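Local coordinates for protein CRISPR-associated endonuclease Cas9 (Campylobacter jejuni subsp. jejuni serotype O:2, PDB 5X2H) that acts as an RNA-guided CRISPR endonuclease of bacterial adaptive immunity, binding crRNA and tracrRNA and, in its natural form, cutting invading DNA with RuvC-like and HNH nuclease domains, at residues G250-F255 with F404-L409; A261-P266 with D398-S403; D364-K369 with L394-H399. All coordinates share one frame; numbering follows the deposited sequence.

Contact 1: residues G250-F255 with F404-L409. With nucleotides of chain C; nucleotides of chain B.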
# COMPACT_ATOMS: atom_id res chain seq x y z
N GLY A 250 -9.31 -15.36 -3.21
CA GLY A 250 -8.74 -15.99 -4.38
C GLY A 250 -9.70 -16.97 -5.04
O GLY A 250 -10.81 -17.24 -4.58
N ASN A 251 -9.23 -17.53 -6.16
CA ASN A 251 -10.02 -18.44 -6.98
C ASN A 251 -9.49 -19.86 -6.87
O ASN A 251 -8.38 -20.11 -6.40
CB ASN A 251 -10.03 -17.99 -8.44
CG ASN A 251 -10.76 -16.67 -8.64
OD1 ASN A 251 -11.69 -16.35 -7.91
ND2 ASN A 251 -10.33 -15.91 -9.64
N CYS A 252 -10.31 -20.80 -7.34
CA CYS A 252 -9.98 -22.21 -7.28
C CYS A 252 -8.87 -22.57 -8.26
O CYS A 252 -8.73 -21.95 -9.33
CB CYS A 252 -11.23 -23.05 -7.57
SG CYS A 252 -10.97 -24.83 -7.69
N SER A 253 -8.07 -23.58 -7.90
CA SER A 253 -6.99 -24.03 -8.77
C SER A 253 -7.53 -24.66 -10.04
O SER A 253 -6.93 -24.50 -11.12
CB SER A 253 -6.10 -25.02 -8.03
OG SER A 253 -5.56 -24.45 -6.85
N PHE A 254 -8.64 -25.38 -9.94
CA PHE A 254 -9.24 -26.06 -11.09
C PHE A 254 -10.21 -25.15 -11.84
O PHE A 254 -10.06 -24.94 -13.05
CB PHE A 254 -9.96 -27.33 -10.63
CG PHE A 254 -9.06 -28.33 -9.97
CD1 PHE A 254 -8.15 -29.06 -10.71
CD2 PHE A 254 -9.15 -28.57 -8.60
CE1 PHE A 254 -7.32 -29.99 -10.10
CE2 PHE A 254 -8.33 -29.50 -7.99
CZ PHE A 254 -7.42 -30.21 -8.74
N PHE A 255 -11.21 -24.62 -11.14
CA PHE A 255 -12.25 -23.79 -11.74
C PHE A 255 -11.94 -22.33 -11.40
O PHE A 255 -12.34 -21.82 -10.35
CB PHE A 255 -13.63 -24.22 -11.24
CG PHE A 255 -13.92 -25.68 -11.45
CD1 PHE A 255 -14.45 -26.13 -12.64
CD2 PHE A 255 -13.65 -26.60 -10.45
CE1 PHE A 255 -14.72 -27.47 -12.83
CE2 PHE A 255 -13.91 -27.94 -10.63
CZ PHE A 255 -14.45 -28.38 -11.83
N PHE A 404 -15.94 -24.84 -3.76
CA PHE A 404 -17.00 -25.79 -3.42
C PHE A 404 -17.30 -26.72 -4.59
O PHE A 404 -17.63 -27.89 -4.38
CB PHE A 404 -18.27 -25.04 -3.02
CG PHE A 404 -18.30 -24.60 -1.59
CD1 PHE A 404 -17.60 -25.30 -0.62
CD2 PHE A 404 -19.04 -23.49 -1.21
CE1 PHE A 404 -17.63 -24.90 0.70
CE2 PHE A 404 -19.07 -23.08 0.11
CZ PHE A 404 -18.36 -23.79 1.07
N LYS A 405 -17.20 -26.21 -5.82
CA LYS A 405 -17.48 -27.04 -6.99
C LYS A 405 -16.50 -28.21 -7.08
O LYS A 405 -16.89 -29.34 -7.39
CB LYS A 405 -17.43 -26.19 -8.26
CG LYS A 405 -17.90 -26.91 -9.51
CD LYS A 405 -17.77 -26.02 -10.73
CE LYS A 405 -18.39 -26.68 -11.95
NZ LYS A 405 -18.20 -25.88 -13.19
N ALA A 406 -15.22 -27.95 -6.80
CA ALA A 406 -14.24 -29.03 -6.81
C ALA A 406 -14.40 -29.94 -5.60
O ALA A 406 -14.15 -31.15 -5.70
CB ALA A 406 -12.82 -28.45 -6.86
N LEU A 407 -14.81 -29.39 -4.46
CA LEU A 407 -15.01 -30.21 -3.27
C LEU A 407 -16.17 -31.17 -3.45
O LEU A 407 -16.11 -32.31 -2.98
CB LEU A 407 -15.23 -29.31 -2.05
CG LEU A 407 -14.02 -28.53 -1.54
CD1 LEU A 407 -14.42 -27.61 -0.39
CD2 LEU A 407 -12.92 -29.48 -1.10
N LYS A 408 -17.23 -30.73 -4.13
CA LYS A 408 -18.38 -31.61 -4.38
C LYS A 408 -18.01 -32.83 -5.21
O LYS A 408 -18.72 -33.84 -5.16
CB LYS A 408 -19.49 -30.83 -5.07
CG LYS A 408 -20.31 -29.95 -4.15
CD LYS A 408 -21.19 -29.00 -4.95
CE LYS A 408 -22.48 -28.68 -4.21
NZ LYS A 408 -23.36 -29.88 -4.12
N LEU A 409 -16.92 -32.76 -5.97
CA LEU A 409 -16.48 -33.85 -6.83
C LEU A 409 -15.42 -34.73 -6.17
O LEU A 409 -15.51 -35.96 -6.23
CB LEU A 409 -15.93 -33.30 -8.15
CG LEU A 409 -16.91 -32.47 -8.99
CD1 LEU A 409 -16.16 -31.75 -10.11
CD2 LEU A 409 -18.00 -33.36 -9.56
P DA C 18 -7.25 -15.50 0.00
OP1 DA C 18 -7.93 -16.35 -1.00
OP2 DA C 18 -6.79 -16.08 1.28
O5' DA C 18 -6.00 -14.80 -0.70
C5' DA C 18 -6.15 -14.14 -1.95
C4' DA C 18 -4.84 -13.52 -2.39
O4' DA C 18 -4.51 -12.41 -1.51
C3' DA C 18 -3.65 -14.44 -2.31
O3' DA C 18 -3.55 -15.20 -3.51
C2' DA C 18 -2.49 -13.47 -2.16
C1' DA C 18 -3.11 -12.37 -1.30
N9 DA C 18 -2.86 -12.52 0.14
C8 DA C 18 -3.70 -13.06 1.08
N7 DA C 18 -3.20 -13.06 2.29
C5 DA C 18 -1.95 -12.49 2.15
C6 DA C 18 -0.92 -12.20 3.07
N6 DA C 18 -1.01 -12.47 4.38
N1 DA C 18 0.20 -11.62 2.59
C2 DA C 18 0.28 -11.35 1.28
N3 DA C 18 -0.62 -11.57 0.32
C4 DA C 18 -1.72 -12.15 0.82
P A B 4 -3.10 -26.15 -5.23
OP1 A B 4 -4.20 -25.15 -5.33
OP2 A B 4 -1.72 -25.71 -4.92
O5' A B 4 -3.52 -27.25 -4.16
C5' A B 4 -4.76 -27.93 -4.27
C4' A B 4 -4.90 -29.03 -3.25
O4' A B 4 -3.94 -30.10 -3.48
C3' A B 4 -4.65 -28.65 -1.80
O3' A B 4 -5.69 -27.90 -1.21
C2' A B 4 -4.42 -30.02 -1.16
O2' A B 4 -5.65 -30.72 -1.03
C1' A B 4 -3.59 -30.70 -2.25
N9 A B 4 -2.15 -30.48 -2.00
C8 A B 4 -1.30 -29.57 -2.56
N7 A B 4 -0.08 -29.61 -2.08
C5 A B 4 -0.14 -30.61 -1.12
C6 A B 4 0.82 -31.15 -0.25
N6 A B 4 2.09 -30.74 -0.20
N1 A B 4 0.43 -32.14 0.59
C2 A B 4 -0.84 -32.56 0.54
N3 A B 4 -1.83 -32.13 -0.24
C4 A B 4 -1.41 -31.15 -1.05

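Contact 2: residues A261-P266 with D398-S403. With nucleotides of chain B; nucleotides of chain C.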
# COMPACT_ATOMS: atom_id res chain seq x y z
N ALA A 261 -13.13 -22.02 -1.30
CA ALA A 261 -14.10 -22.43 -0.29
C ALA A 261 -13.63 -22.01 1.10
O ALA A 261 -12.44 -22.13 1.41
CB ALA A 261 -14.31 -23.93 -0.33
N PRO A 262 -14.54 -21.53 1.95
CA PRO A 262 -14.15 -21.19 3.33
C PRO A 262 -13.74 -22.44 4.10
O PRO A 262 -14.34 -23.50 3.95
CB PRO A 262 -15.41 -20.55 3.91
CG PRO A 262 -16.53 -21.08 3.07
CD PRO A 262 -15.96 -21.24 1.69
N LYS A 263 -12.71 -22.29 4.93
CA LYS A 263 -12.18 -23.44 5.67
C LYS A 263 -13.20 -24.02 6.64
O LYS A 263 -13.19 -25.23 6.89
CB LYS A 263 -10.90 -23.05 6.41
CG LYS A 263 -9.68 -22.92 5.52
CD LYS A 263 -8.40 -22.97 6.33
CE LYS A 263 -7.18 -22.98 5.43
NZ LYS A 263 -5.91 -23.08 6.20
N ASN A 264 -14.08 -23.19 7.20
CA ASN A 264 -14.99 -23.63 8.25
C ASN A 264 -16.32 -24.14 7.72
O ASN A 264 -17.28 -24.24 8.49
CB ASN A 264 -15.22 -22.49 9.25
CG ASN A 264 -13.98 -22.19 10.08
OD1 ASN A 264 -13.74 -22.83 11.10
ND2 ASN A 264 -13.20 -21.21 9.64
N SER A 265 -16.40 -24.46 6.44
CA SER A 265 -17.61 -25.08 5.92
C SER A 265 -17.57 -26.59 6.17
O SER A 265 -16.49 -27.18 6.29
CB SER A 265 -17.75 -24.80 4.43
OG SER A 265 -16.72 -25.43 3.69
N PRO A 266 -18.74 -27.23 6.26
CA PRO A 266 -18.74 -28.70 6.46
C PRO A 266 -17.98 -29.45 5.39
O PRO A 266 -17.24 -30.39 5.71
CB PRO A 266 -20.24 -29.05 6.45
CG PRO A 266 -20.92 -27.78 6.86
CD PRO A 266 -20.10 -26.66 6.28
N ASP A 398 -10.40 -17.56 6.79
CA ASP A 398 -9.51 -18.42 6.03
C ASP A 398 -10.23 -19.27 4.99
O ASP A 398 -11.40 -19.64 5.17
CB ASP A 398 -8.68 -19.31 6.96
CG ASP A 398 -7.22 -19.38 6.56
OD1 ASP A 398 -6.93 -19.34 5.34
OD2 ASP A 398 -6.36 -19.47 7.46
N HIS A 399 -9.54 -19.59 3.89
CA HIS A 399 -10.11 -20.34 2.79
C HIS A 399 -9.14 -21.44 2.36
O HIS A 399 -7.93 -21.33 2.55
CB HIS A 399 -10.41 -19.44 1.57
CG HIS A 399 -11.36 -18.33 1.85
ND1 HIS A 399 -12.62 -18.27 1.30
CD2 HIS A 399 -11.24 -17.21 2.61
CE1 HIS A 399 -13.24 -17.18 1.72
NE2 HIS A 399 -12.41 -16.52 2.51
N LEU A 400 -9.70 -22.49 1.76
CA LEU A 400 -8.89 -23.47 1.06
C LEU A 400 -8.41 -22.88 -0.26
O LEU A 400 -8.68 -21.72 -0.60
CB LEU A 400 -9.68 -24.75 0.82
CG LEU A 400 -10.25 -25.50 2.03
CD1 LEU A 400 -10.98 -26.75 1.57
CD2 LEU A 400 -9.15 -25.86 3.02
N ASN A 401 -7.68 -23.68 -1.04
CA ASN A 401 -7.23 -23.27 -2.36
C ASN A 401 -8.12 -23.80 -3.48
O ASN A 401 -7.84 -23.53 -4.65
CB ASN A 401 -5.78 -23.71 -2.58
CG ASN A 401 -4.80 -22.86 -1.81
OD1 ASN A 401 -4.83 -21.63 -1.89
ND2 ASN A 401 -3.92 -23.50 -1.05
N ILE A 402 -9.18 -24.54 -3.15
CA ILE A 402 -10.11 -25.05 -4.15
C ILE A 402 -11.53 -24.66 -3.76
O ILE A 402 -11.82 -24.36 -2.60
CB ILE A 402 -10.00 -26.58 -4.31
CG1 ILE A 402 -10.20 -27.29 -2.97
CG2 ILE A 402 -8.64 -26.95 -4.91
CD1 ILE A 402 -9.94 -28.78 -3.02
N SER A 403 -12.41 -24.67 -4.75
CA SER A 403 -13.77 -24.18 -4.61
C SER A 403 -14.71 -25.26 -4.06
O SER A 403 -14.34 -26.43 -3.91
CB SER A 403 -14.31 -23.68 -5.95
OG SER A 403 -14.36 -24.73 -6.90
P A B 5 -5.32 -26.75 -0.15
OP1 A B 5 -6.51 -25.89 0.07
OP2 A B 5 -4.05 -26.13 -0.59
O5' A B 5 -5.03 -27.56 1.19
C5' A B 5 -5.95 -28.53 1.65
C4' A B 5 -5.34 -29.41 2.72
O4' A B 5 -4.22 -30.15 2.20
C3' A B 5 -4.76 -28.69 3.93
O3' A B 5 -5.75 -28.24 4.83
C2' A B 5 -3.82 -29.74 4.50
O2' A B 5 -4.55 -30.74 5.20
C1' A B 5 -3.27 -30.36 3.22
N9 A B 5 -1.99 -29.74 2.83
C8 A B 5 -1.72 -28.87 1.81
N7 A B 5 -0.47 -28.50 1.74
C5 A B 5 0.14 -29.17 2.80
C6 A B 5 1.46 -29.20 3.27
N6 A B 5 2.46 -28.52 2.72
N1 A B 5 1.72 -29.98 4.34
C2 A B 5 0.72 -30.67 4.90
N3 A B 5 -0.56 -30.72 4.55
C4 A B 5 -0.79 -29.94 3.48
P U B 6 -5.51 -26.89 5.66
OP1 U B 6 -6.80 -26.50 6.29
OP2 U B 6 -4.82 -25.92 4.77
O5' U B 6 -4.51 -27.33 6.82
C5' U B 6 -4.87 -28.38 7.70
C4' U B 6 -3.72 -28.76 8.60
O4' U B 6 -2.63 -29.32 7.81
C3' U B 6 -3.06 -27.62 9.36
O3' U B 6 -3.79 -27.24 10.51
C2' U B 6 -1.68 -28.18 9.66
O2' U B 6 -1.73 -29.09 10.75
C1' U B 6 -1.39 -28.98 8.39
N1 U B 6 -0.60 -28.20 7.41
C2 U B 6 0.76 -28.12 7.62
O2 U B 6 1.32 -28.65 8.56
N3 U B 6 1.44 -27.38 6.69
C4 U B 6 0.91 -26.73 5.59
O4 U B 6 1.66 -26.11 4.84
C5 U B 6 -0.51 -26.87 5.44
C6 U B 6 -1.20 -27.58 6.34
P DC C 17 -9.88 -14.10 5.37
OP1 DC C 17 -10.95 -15.09 5.10
OP2 DC C 17 -8.83 -14.41 6.36
O5' DC C 17 -9.18 -13.70 3.99
C5' DC C 17 -9.98 -13.34 2.87
C4' DC C 17 -9.15 -12.61 1.83
O4' DC C 17 -8.65 -11.37 2.38
C3' DC C 17 -7.91 -13.35 1.36
O3' DC C 17 -8.24 -14.28 0.33
C2' DC C 17 -7.07 -12.20 0.81
C1' DC C 17 -7.38 -11.08 1.81
N1 DC C 17 -6.38 -10.97 2.90
C2 DC C 17 -5.16 -10.35 2.66
O2 DC C 17 -4.92 -9.89 1.53
N3 DC C 17 -4.25 -10.26 3.67
C4 DC C 17 -4.54 -10.76 4.87
N4 DC C 17 -3.62 -10.65 5.84
C5 DC C 17 -5.79 -11.41 5.13
C6 DC C 17 -6.67 -11.49 4.13
O HOH W 1 -13.90 -20.14 7.10

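Contact 3: residues D364-K369 with L394-H399. With nucleotides of chain C.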
# COMPACT_ATOMS: atom_id res chain seq x y z
N ASP A 364 -21.26 -17.12 4.30
CA ASP A 364 -21.81 -15.85 4.77
C ASP A 364 -21.19 -15.43 6.10
O ASP A 364 -20.89 -14.25 6.30
CB ASP A 364 -23.33 -15.94 4.89
CG ASP A 364 -24.01 -16.05 3.54
OD1 ASP A 364 -23.47 -15.50 2.56
OD2 ASP A 364 -25.09 -16.67 3.47
N ILE A 365 -20.99 -16.39 7.01
CA ILE A 365 -20.35 -16.06 8.28
C ILE A 365 -18.91 -15.64 8.06
O ILE A 365 -18.40 -14.74 8.73
CB ILE A 365 -20.45 -17.26 9.25
CG1 ILE A 365 -21.91 -17.65 9.47
CG2 ILE A 365 -19.79 -16.93 10.58
CD1 ILE A 365 -22.10 -18.82 10.41
N THR A 366 -18.23 -16.26 7.09
CA THR A 366 -16.83 -15.93 6.82
C THR A 366 -16.71 -14.52 6.24
O THR A 366 -15.77 -13.79 6.57
CB THR A 366 -16.22 -16.96 5.87
OG1 THR A 366 -16.28 -18.26 6.47
CG2 THR A 366 -14.77 -16.61 5.55
N LEU A 367 -17.64 -14.12 5.38
CA LEU A 367 -17.53 -12.88 4.63
C LEU A 367 -18.25 -11.70 5.28
O LEU A 367 -17.70 -10.60 5.33
CB LEU A 367 -18.05 -13.07 3.21
CG LEU A 367 -17.27 -14.06 2.34
CD1 LEU A 367 -17.94 -14.23 0.98
CD2 LEU A 367 -15.82 -13.60 2.17
N ILE A 368 -19.47 -11.90 5.77
CA ILE A 368 -20.30 -10.80 6.27
C ILE A 368 -19.95 -10.59 7.74
O ILE A 368 -20.52 -11.20 8.64
CB ILE A 368 -21.79 -11.06 6.06
CG1 ILE A 368 -22.06 -11.43 4.60
CG2 ILE A 368 -22.60 -9.84 6.46
CD1 ILE A 368 -23.49 -11.83 4.33
N LYS A 369 -18.99 -9.69 7.98
CA LYS A 369 -18.59 -9.36 9.34
C LYS A 369 -19.58 -8.44 10.04
O LYS A 369 -19.55 -8.35 11.27
CB LYS A 369 -17.20 -8.72 9.33
CG LYS A 369 -16.12 -9.57 8.68
CD LYS A 369 -15.90 -10.87 9.44
CE LYS A 369 -14.76 -11.68 8.83
NZ LYS A 369 -14.43 -12.89 9.64
N LEU A 394 -20.56 -16.37 15.60
CA LEU A 394 -19.37 -17.16 15.28
C LEU A 394 -18.43 -16.37 14.38
O LEU A 394 -18.87 -15.66 13.47
CB LEU A 394 -19.77 -18.47 14.61
CG LEU A 394 -20.74 -19.37 15.39
CD1 LEU A 394 -21.22 -20.50 14.51
CD2 LEU A 394 -20.08 -19.91 16.65
N GLU A 395 -17.13 -16.51 14.64
CA GLU A 395 -16.09 -15.82 13.87
C GLU A 395 -15.40 -16.85 12.99
O GLU A 395 -14.67 -17.71 13.48
CB GLU A 395 -15.09 -15.13 14.80
CG GLU A 395 -15.73 -14.32 15.92
CD GLU A 395 -14.71 -13.59 16.77
OE1 GLU A 395 -13.85 -12.87 16.19
OE2 GLU A 395 -14.75 -13.73 18.01
N PHE A 396 -15.62 -16.74 11.68
CA PHE A 396 -14.99 -17.61 10.70
C PHE A 396 -14.02 -16.82 9.83
O PHE A 396 -14.24 -15.64 9.55
CB PHE A 396 -16.03 -18.29 9.80
CG PHE A 396 -16.80 -19.39 10.47
CD1 PHE A 396 -16.37 -19.92 11.68
CD2 PHE A 396 -17.95 -19.89 9.89
CE1 PHE A 396 -17.08 -20.93 12.30
CE2 PHE A 396 -18.66 -20.90 10.51
CZ PHE A 396 -18.23 -21.42 11.71
N LYS A 397 -12.95 -17.48 9.40
CA LYS A 397 -11.99 -16.87 8.49
C LYS A 397 -11.27 -17.98 7.73
O LYS A 397 -11.49 -19.17 7.96
CB LYS A 397 -11.00 -15.99 9.26
CG LYS A 397 -10.03 -16.75 10.15
CD LYS A 397 -8.95 -15.82 10.67
CE LYS A 397 -7.97 -16.56 11.57
NZ LYS A 397 -6.85 -15.67 11.99
N ASP A 398 -10.40 -17.56 6.79
CA ASP A 398 -9.51 -18.42 6.03
C ASP A 398 -10.23 -19.27 4.99
O ASP A 398 -11.40 -19.64 5.17
CB ASP A 398 -8.68 -19.31 6.96
CG ASP A 398 -7.22 -19.38 6.56
OD1 ASP A 398 -6.93 -19.34 5.34
OD2 ASP A 398 -6.36 -19.47 7.46
N HIS A 399 -9.54 -19.59 3.89
CA HIS A 399 -10.11 -20.34 2.79
C HIS A 399 -9.14 -21.44 2.36
O HIS A 399 -7.93 -21.33 2.55
CB HIS A 399 -10.41 -19.44 1.57
CG HIS A 399 -11.36 -18.33 1.85
ND1 HIS A 399 -12.62 -18.27 1.30
CD2 HIS A 399 -11.24 -17.21 2.61
CE1 HIS A 399 -13.24 -17.18 1.72
NE2 HIS A 399 -12.41 -16.52 2.51
P DC C 17 -9.88 -14.10 5.37
OP1 DC C 17 -10.95 -15.09 5.10
OP2 DC C 17 -8.83 -14.41 6.36
O5' DC C 17 -9.18 -13.70 3.99
C5' DC C 17 -9.98 -13.34 2.87
C4' DC C 17 -9.15 -12.61 1.83
O4' DC C 17 -8.65 -11.37 2.38
C3' DC C 17 -7.91 -13.35 1.36
O3' DC C 17 -8.24 -14.28 0.33
C2' DC C 17 -7.07 -12.20 0.81
C1' DC C 17 -7.38 -11.08 1.81
N1 DC C 17 -6.38 -10.97 2.90
C2 DC C 17 -5.16 -10.35 2.66
O2 DC C 17 -4.92 -9.89 1.53
N3 DC C 17 -4.25 -10.26 3.67
C4 DC C 17 -4.54 -10.76 4.87
N4 DC C 17 -3.62 -10.65 5.84
C5 DC C 17 -5.79 -11.41 5.13
C6 DC C 17 -6.67 -11.49 4.13
P DG C 16 -11.28 -11.84 11.43
OP1 DG C 16 -12.45 -12.66 11.81
OP2 DG C 16 -9.92 -12.39 11.59
O5' DG C 16 -11.45 -11.40 9.91
C5' DG C 16 -10.58 -11.93 8.93
C4' DG C 16 -10.71 -11.17 7.63
O4' DG C 16 -10.23 -9.81 7.81
C3' DG C 16 -9.88 -11.72 6.49
O3' DG C 16 -10.62 -12.74 5.83
C2' DG C 16 -9.69 -10.50 5.60
C1' DG C 16 -9.58 -9.37 6.62
N9 DG C 16 -8.21 -8.99 6.96
C8 DG C 16 -7.59 -9.12 8.18
N7 DG C 16 -6.36 -8.69 8.18
C5 DG C 16 -6.15 -8.24 6.89
C6 DG C 16 -4.99 -7.67 6.30
O6 DG C 16 -3.90 -7.44 6.83
N1 DG C 16 -5.20 -7.36 4.95
C2 DG C 16 -6.37 -7.58 4.27
N2 DG C 16 -6.37 -7.22 2.97
N3 DG C 16 -7.46 -8.12 4.81
C4 DG C 16 -7.27 -8.42 6.12
O HOH W 2 -16.60 -14.31 10.74
O HOH W 1 -13.90 -20.14 7.10

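Contact 1: residues G250-F255 with F404-L409
F255 meets K405 and A406 with two different parts of its ring, and this pair of approaches carries most of the area buried between 250-255 and 404-409. K405 lies across one face: its CD stands 3.8 Å from the ring centroid of F255 and only 11° off the ring normal, which satisfies the geometry of a CH-pi contact. The lysine reaches this place because CG is anti to the backbone N (chi1 -172°) and the chain runs extended from there. A406 comes in at the edge instead, its CB near the plane of the F255 ring and 4.0 Å from CE2.

The compact part of the contact is centred on this methyl. F254 brings CD2 to within 4.1 Å of A406 CB, approaching obliquely, and the sulphur of C252 sits 4.1 Å from the same CB. No hydrogen bond links the two segments, so apolar packing and the CH-pi contact join the loop to the first turns of helix 404-415 in the helical recognition lobe of Cas9. The loop also has an internal restraint: F255 N donates to C252 SG at 3.5 Å with an N-H...S angle of 167°, while the bond from F254 N to the same sulphur is weak.

The looser side lies toward K405 and L409. K405 is solvent-exposed, and its NZ stays close to the ring margin, 3.8 Å from F255 CD1. L409 adds a lighter touch through CD1, 4.2 Å from F255 CZ, and the same side chain also touches L427 of helix 420-427. Toward the other end of the loop, away from this packing, G250 N donates a hydrogen bond of 2.8 Å to OP1 of DA18 in DNA chain C.

Contact 2: residues A261-P266 with D398-S403
A single beta bridge has P262 opposite H399, a non-hydrogen-bonded antiparallel pair, so the missing proline N-H costs nothing; beyond it the pairing turns irregular. On one flank L400 N donates to A261 O at 2.8 Å, with a C=O...N angle of 172°; on the other, K263 N donates to D398 O at 3.0 Å with its N-H almost straight (175°). A261 accepts from L400 but donates from its own N to I402 O, two residues further on, at 3.0 Å and from above the carbonyl plane, so N401 makes no bond to 261-266.

N401, whose CB points away from 261-266, faces the RNA: its backbone N and its ND2 bond to OP1 and OP2 of adenosine 5 in chain B, and the side-chain hydrogen bond, ND2 to OP2, is 2.7 Å long. K263 and D398 lie side by side, pointing the same way. With CG anti to the carbonyl carbon (chi1 -76°) and the chain extended beyond it, K263 passes its methylenes along the aspartate. Its NZ ends in a long salt bridge of 3.8 Å to D398 OD2 and a weak hydrogen bond to OP2 of U6 in chain B.

On the DNA side, D398 N donates to OP1 of DC17 in chain C. The H399 ring presents its edge to that oxygen, with CD2 and NE2 both 3.3 Å from it.

P262 also opens a type I turn that ends at S265, the N-cap of helix 266-288, where S265 OG bonds A268 N. S403 holds the equivalent place before helix 404-415, whose F404 covers A261 and P262, while T366 of helix 355-367 packs on P262.

Contact 3: residues D364-K369 with L394-H399
K369 turns twice on its way to F396: chi1 of -57° sets CG anti to the carbonyl carbon, and chi2 of -64° bends CD round before the chain straightens. Its ammonium nitrogen then meets the backbone carbonyl of F396, NZ to O being 2.8 Å, almost head-on to the oxygen (C=O...N 164°). The same NZ donates to OP1 of DG16 in DNA chain C at 2.9 Å and to a water that also bonds F396 N and I365 O. One charged group thus joins the phosphate and the loop directly, and the helix through the water; the phosphate would be expected to favour its positive charge.

I365 has its CG2 anti to the backbone N, which directs this methyl toward the loop. CG2 lies 3.3 Å from L394 O and 3.6 Å from CD2 of F396. L394 CB stands 4.3 Å above the F396 ring, offset toward the rim.

T366 comes at about a right angle to F396, with OG1 only 3.3 Å from F396 CB. That hydroxyl is bonded to A362 O within its own helix and accepts from a second water, which also donates to K397 O. T366 CG2 lies 3.8 Å from H399 NE2.

The arrangement is a helix C-terminus packed on an irregular loop, with a lysine just beyond the helix gripping a phosphate, in the recognition lobe of Cas9, where this side meets the backbone of DNA chain C.

How the contacts relate
Contact 2 lies between the others, its centre about 9 Å from that of contact 1 and about 10 Å from that of contact 3, whereas contacts 1 and 3 are about 18 Å apart, centre to centre, and do not touch. A probable hydrogen bond of 3.3 Å from S253 N to N401 O joins contacts 1 and 2. Contacts 2 and 3 share D398, H399 and a water. Successive phosphates of DNA chain C are met in order: DG16 by contact 3, DC17 at the shared residues, DA18 by contact 1; contact 2 also meets RNA phosphates, those of adenosine 5 and U6 in chain B. All three lie away from the RuvC-like site predicted around D14.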